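Local structure of alpha-toxin (Clostridium novyi, 2VK9) at residues L2-K10 against Y23-N34. The protein belongs to the large clostridial toxins, and the part modelled here is its catalytic domain, built on a GT-A type glycosyltransferase fold. Sequence-based numbering, arbitrary orientation.
Sequences LITREQLMK and YNLILDALENFN
Leu30 projects from helix 21-35 toward the bend of the N-terminal segment, and its two methyls split the work. CD1 lies 3.6 Å from CG2 of Ile3, the two side chains slanting past each other, while CD2 packs 3.7 Å from CB of Met9. With CG of Met9 anti to the backbone N (chi1 157°), the bent chain lays CG against CD1 of Leu27 and brings CE to 3.8 Å from CG2 of Ile26. Farther along, Lys10 lays its CE beside CD2 of Leu27, a methyl that also sits over the centre of the Tyr23 ring. At the other end, Leu2 brings CD2 to the edge of the Phe33 ring, near its plane, whereas CD1 of Ile3 approaches the same CE2 corner obliquely. A single hydrogen bond joins the segments: ND2 of Asn34 donates to the carbonyl O of Thr4 at 3.3 Å, with the acceptor close to the amide plane and the donor tilted 31° from the carbonyl plane. Glu6 extends across Leu27, its OE2 beside the backbone O of Leu27 and its OE1 beside OE2 of Glu31, the carboxylate planes 62° apart. Both are meetings of two acceptors, not bonds, and the like charges would probably disfavour each other. Ile3 and Phe33 both meet Leu49 of helix 42-62. An extended N-terminal arm, ending in a type I turn at Gln7-Lys10, thus runs along the N-terminal helical domain of this toxin family, where Ile3 and Met9 turn inward between helix 21-35 and Phe75 of helix 69-90.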
loop_
_atom_site.group_PDB
_atom_site.type_symbol
_atom_site.label_atom_id
_atom_site.label_comp_id
_atom_site.label_asym_id
_atom_site.label_seq_id
_atom_site.Cartn_x
_atom_site.Cartn_y
_atom_site.Cartn_z
ATOM N N LEU A 2 10.744 -0.592 33.673
ATOM C CA LEU A 2 9.978 -1.836 33.397
ATOM C C LEU A 2 8.482 -1.577 33.618
ATOM O O LEU A 2 8.046 -0.414 33.715
ATOM C CB LEU A 2 10.477 -2.965 34.313
ATOM C CG LEU A 2 10.625 -4.387 33.726
ATOM C CD1 LEU A 2 11.331 -5.322 34.716
ATOM C CD2 LEU A 2 9.294 -4.995 33.309
ATOM N N ILE A 3 7.709 -2.666 33.675
ATOM C CA ILE A 3 6.311 -2.653 34.093
ATOM C C ILE A 3 6.280 -2.556 35.620
ATOM O O ILE A 3 7.280 -2.859 36.292
ATOM C CB ILE A 3 5.575 -3.948 33.664
ATOM C CG1 ILE A 3 5.668 -4.172 32.160
ATOM C CG2 ILE A 3 4.102 -3.858 33.985
ATOM C CD1 ILE A 3 4.843 -5.357 31.723
ATOM N N THR A 4 5.132 -2.144 36.160
ATOM C CA THR A 4 4.960 -1.971 37.601
ATOM C C THR A 4 5.075 -3.276 38.395
ATOM O O THR A 4 4.948 -4.365 37.839
ATOM C CB THR A 4 3.630 -1.264 37.913
ATOM O OG1 THR A 4 2.556 -2.070 37.430
ATOM C CG2 THR A 4 3.560 0.137 37.289
ATOM N N ARG A 5 5.323 -3.147 39.695
ATOM C CA ARG A 5 5.493 -4.292 40.584
ATOM C C ARG A 5 4.129 -4.889 40.974
ATOM O O ARG A 5 3.127 -4.184 40.945
ATOM C CB ARG A 5 6.344 -3.832 41.774
ATOM C CG ARG A 5 5.943 -4.266 43.170
ATOM C CD ARG A 5 6.334 -3.153 44.163
ATOM N NE ARG A 5 6.521 -3.632 45.540
ATOM C CZ ARG A 5 6.311 -2.885 46.625
ATOM N NH1 ARG A 5 5.895 -1.627 46.498
ATOM N NH2 ARG A 5 6.500 -3.397 47.841
ATOM N N GLU A 6 4.086 -6.184 41.297
ATOM C CA GLU A 6 2.826 -6.880 41.638
ATOM C C GLU A 6 2.103 -6.276 42.838
ATOM O O GLU A 6 0.882 -6.173 42.843
ATOM C CB GLU A 6 3.049 -8.378 41.889
ATOM C CG GLU A 6 1.745 -9.168 42.091
ATOM C CD GLU A 6 1.901 -10.445 42.913
ATOM O OE1 GLU A 6 2.959 -10.656 43.535
ATOM O OE2 GLU A 6 0.945 -11.248 42.952
ATOM N N GLN A 7 2.862 -5.903 43.862
ATOM C CA GLN A 7 2.317 -5.213 45.027
ATOM C C GLN A 7 1.805 -3.834 44.610
ATOM O O GLN A 7 0.722 -3.407 45.008
ATOM C CB GLN A 7 3.405 -5.049 46.090
ATOM C CG GLN A 7 4.400 -6.204 46.177
ATOM C CD GLN A 7 3.821 -7.427 46.886
ATOM O OE1 GLN A 7 3.398 -7.345 48.053
ATOM N NE2 GLN A 7 3.811 -8.573 46.186
ATOM N N LEU A 8 2.609 -3.209 43.804
ATOM C CA LEU A 8 2.303 -1.889 43.265
ATOM C C LEU A 8 0.993 -1.900 42.485
ATOM O O LEU A 8 0.307 -0.963 42.491
ATOM C CB LEU A 8 3.444 -1.399 42.368
ATOM C CG LEU A 8 3.269 -0.013 41.745
ATOM C CD1 LEU A 8 3.199 1.056 42.825
ATOM C CD2 LEU A 8 4.392 0.283 40.762
ATOM N N MET A 9 0.800 -2.995 41.836
ATOM C CA MET A 9 -0.400 -3.222 41.035
ATOM C C MET A 9 -1.700 -3.185 41.859
ATOM O O MET A 9 -2.792 -3.169 41.294
ATOM C CB MET A 9 -0.270 -4.538 40.276
ATOM C CG MET A 9 -1.581 -5.157 39.877
ATOM S SD MET A 9 -2.245 -4.381 38.417
ATOM C CE MET A 9 -1.720 -5.602 37.226
ATOM N N LYS A 10 -1.586 -3.163 43.184
ATOM C CA LYS A 10 -2.743 -2.856 44.039
ATOM C C LYS A 10 -3.016 -1.331 44.114
ATOM O O LYS A 10 -2.882 -0.669 45.150
ATOM C CB LYS A 10 -2.626 -3.546 45.392
ATOM C CG LYS A 10 -2.831 -5.072 45.299
ATOM C CD LYS A 10 -1.645 -5.815 44.656
ATOM C CE LYS A 10 -1.833 -7.336 44.643
ATOM N NZ LYS A 10 -1.567 -8.015 45.938
ATOM N N TYR A 23 -8.297 -12.442 38.250
ATOM C CA TYR A 23 -7.485 -11.318 38.716
ATOM C C TYR A 23 -6.146 -11.836 39.215
ATOM O O TYR A 23 -5.106 -11.268 38.894
ATOM C CB TYR A 23 -8.222 -10.538 39.813
ATOM C CG TYR A 23 -7.478 -9.354 40.436
ATOM C CD1 TYR A 23 -6.653 -8.520 39.674
ATOM C CD2 TYR A 23 -7.637 -9.051 41.795
ATOM C CE1 TYR A 23 -5.993 -7.440 40.253
ATOM C CE2 TYR A 23 -6.983 -7.970 42.377
ATOM C CZ TYR A 23 -6.169 -7.169 41.599
ATOM O OH TYR A 23 -5.526 -6.100 42.170
ATOM N N ASN A 24 -6.169 -12.919 39.990
ATOM C CA ASN A 24 -4.922 -13.572 40.416
ATOM C C ASN A 24 -4.041 -14.036 39.244
ATOM O O ASN A 24 -2.805 -13.946 39.315
ATOM C CB ASN A 24 -5.203 -14.741 41.366
ATOM C CG ASN A 24 -5.595 -14.287 42.763
ATOM O OD1 ASN A 24 -5.040 -13.324 43.321
ATOM N ND2 ASN A 24 -6.550 -14.992 43.345
ATOM N N LEU A 25 -4.681 -14.528 38.177
ATOM C CA LEU A 25 -3.970 -14.916 36.960
ATOM C C LEU A 25 -3.093 -13.777 36.423
ATOM O O LEU A 25 -1.922 -14.001 36.104
ATOM C CB LEU A 25 -4.934 -15.415 35.877
ATOM C CG LEU A 25 -5.525 -16.821 36.030
ATOM C CD1 LEU A 25 -6.253 -17.232 34.763
ATOM C CD2 LEU A 25 -4.473 -17.848 36.378
ATOM N N ILE A 26 -3.668 -12.573 36.344
ATOM C CA ILE A 26 -2.950 -11.365 35.944
ATOM C C ILE A 26 -1.814 -11.107 36.911
ATOM O O ILE A 26 -0.693 -10.836 36.493
ATOM C CB ILE A 26 -3.867 -10.126 35.962
ATOM C CG1 ILE A 26 -4.953 -10.240 34.901
ATOM C CG2 ILE A 26 -3.060 -8.839 35.785
ATOM C CD1 ILE A 26 -6.178 -9.411 35.212
ATOM N N LEU A 27 -2.127 -11.190 38.205
ATOM C CA LEU A 27 -1.174 -10.915 39.275
ATOM C C LEU A 27 -0.010 -11.882 39.255
ATOM O O LEU A 27 1.088 -11.518 39.646
ATOM C CB LEU A 27 -1.876 -10.976 40.630
ATOM C CG LEU A 27 -2.195 -9.689 41.430
ATOM C CD1 LEU A 27 -2.346 -8.425 40.591
ATOM C CD2 LEU A 27 -3.455 -9.923 42.248
ATOM N N ASP A 28 -0.258 -13.108 38.793
ATOM C CA ASP A 28 0.790 -14.129 38.669
ATOM C C ASP A 28 1.643 -13.910 37.441
ATOM O O ASP A 28 2.863 -14.037 37.509
ATOM C CB ASP A 28 0.195 -15.535 38.611
ATOM C CG ASP A 28 -0.495 -15.933 39.898
ATOM O OD1 ASP A 28 -0.554 -15.111 40.846
ATOM O OD2 ASP A 28 -0.989 -17.077 39.957
ATOM N N ALA A 29 0.999 -13.599 36.319
ATOM C CA ALA A 29 1.712 -13.274 35.098
ATOM C C ALA A 29 2.571 -12.016 35.271
ATOM O O ALA A 29 3.691 -11.954 34.761
ATOM C CB ALA A 29 0.751 -13.122 33.953
ATOM N N LEU A 30 2.062 -11.027 36.000
ATOM C CA LEU A 30 2.856 -9.852 36.320
ATOM C C LEU A 30 4.009 -10.191 37.260
ATOM O O LEU A 30 5.084 -9.599 37.170
ATOM C CB LEU A 30 1.996 -8.751 36.934
ATOM C CG LEU A 30 2.759 -7.441 37.150
ATOM C CD1 LEU A 30 3.180 -6.841 35.824
ATOM C CD2 LEU A 30 1.954 -6.449 37.944
ATOM N N GLU A 31 3.775 -11.140 38.161
ATOM C CA GLU A 31 4.791 -11.587 39.110
ATOM C C GLU A 31 5.998 -12.161 38.370
ATOM O O GLU A 31 7.139 -11.761 38.613
ATOM C CB GLU A 31 4.184 -12.628 40.065
ATOM C CG GLU A 31 5.155 -13.317 41.022
ATOM C CD GLU A 31 5.523 -12.455 42.210
ATOM O OE1 GLU A 31 6.184 -11.401 42.017
ATOM O OE2 GLU A 31 5.152 -12.841 43.342
ATOM N N ASN A 32 5.725 -13.086 37.454
ATOM C CA ASN A 32 6.765 -13.773 36.700
ATOM C C ASN A 32 7.436 -12.915 35.633
ATOM O O ASN A 32 8.637 -13.033 35.425
ATOM C CB ASN A 32 6.218 -15.067 36.091
ATOM C CG ASN A 32 5.833 -16.099 37.155
ATOM O OD1 ASN A 32 6.572 -16.330 38.126
ATOM N ND2 ASN A 32 4.673 -16.727 36.972
ATOM N N PHE A 33 6.669 -12.050 34.972
ATOM C CA PHE A 33 7.234 -11.176 33.949
ATOM C C PHE A 33 8.369 -10.311 34.497
ATOM O O PHE A 33 9.397 -10.150 33.841
ATOM C CB PHE A 33 6.164 -10.298 33.293
ATOM C CG PHE A 33 6.706 -9.366 32.239
ATOM C CD1 PHE A 33 6.856 -9.790 30.930
ATOM C CD2 PHE A 33 7.074 -8.065 32.558
ATOM C CE1 PHE A 33 7.363 -8.931 29.959
ATOM C CE2 PHE A 33 7.588 -7.207 31.588
ATOM C CZ PHE A 33 7.727 -7.637 30.296
ATOM N N ASN A 34 8.189 -9.758 35.693
ATOM C CA ASN A 34 9.213 -8.900 36.290
ATOM C C ASN A 34 10.516 -9.644 36.562
ATOM O O ASN A 34 11.603 -9.073 36.440
ATOM C CB ASN A 34 8.694 -8.245 37.571
ATOM C CG ASN A 34 7.618 -7.208 37.306
ATOM O OD1 ASN A 34 7.642 -6.503 36.294
ATOM N ND2 ASN A 34 6.670 -7.102 38.225
#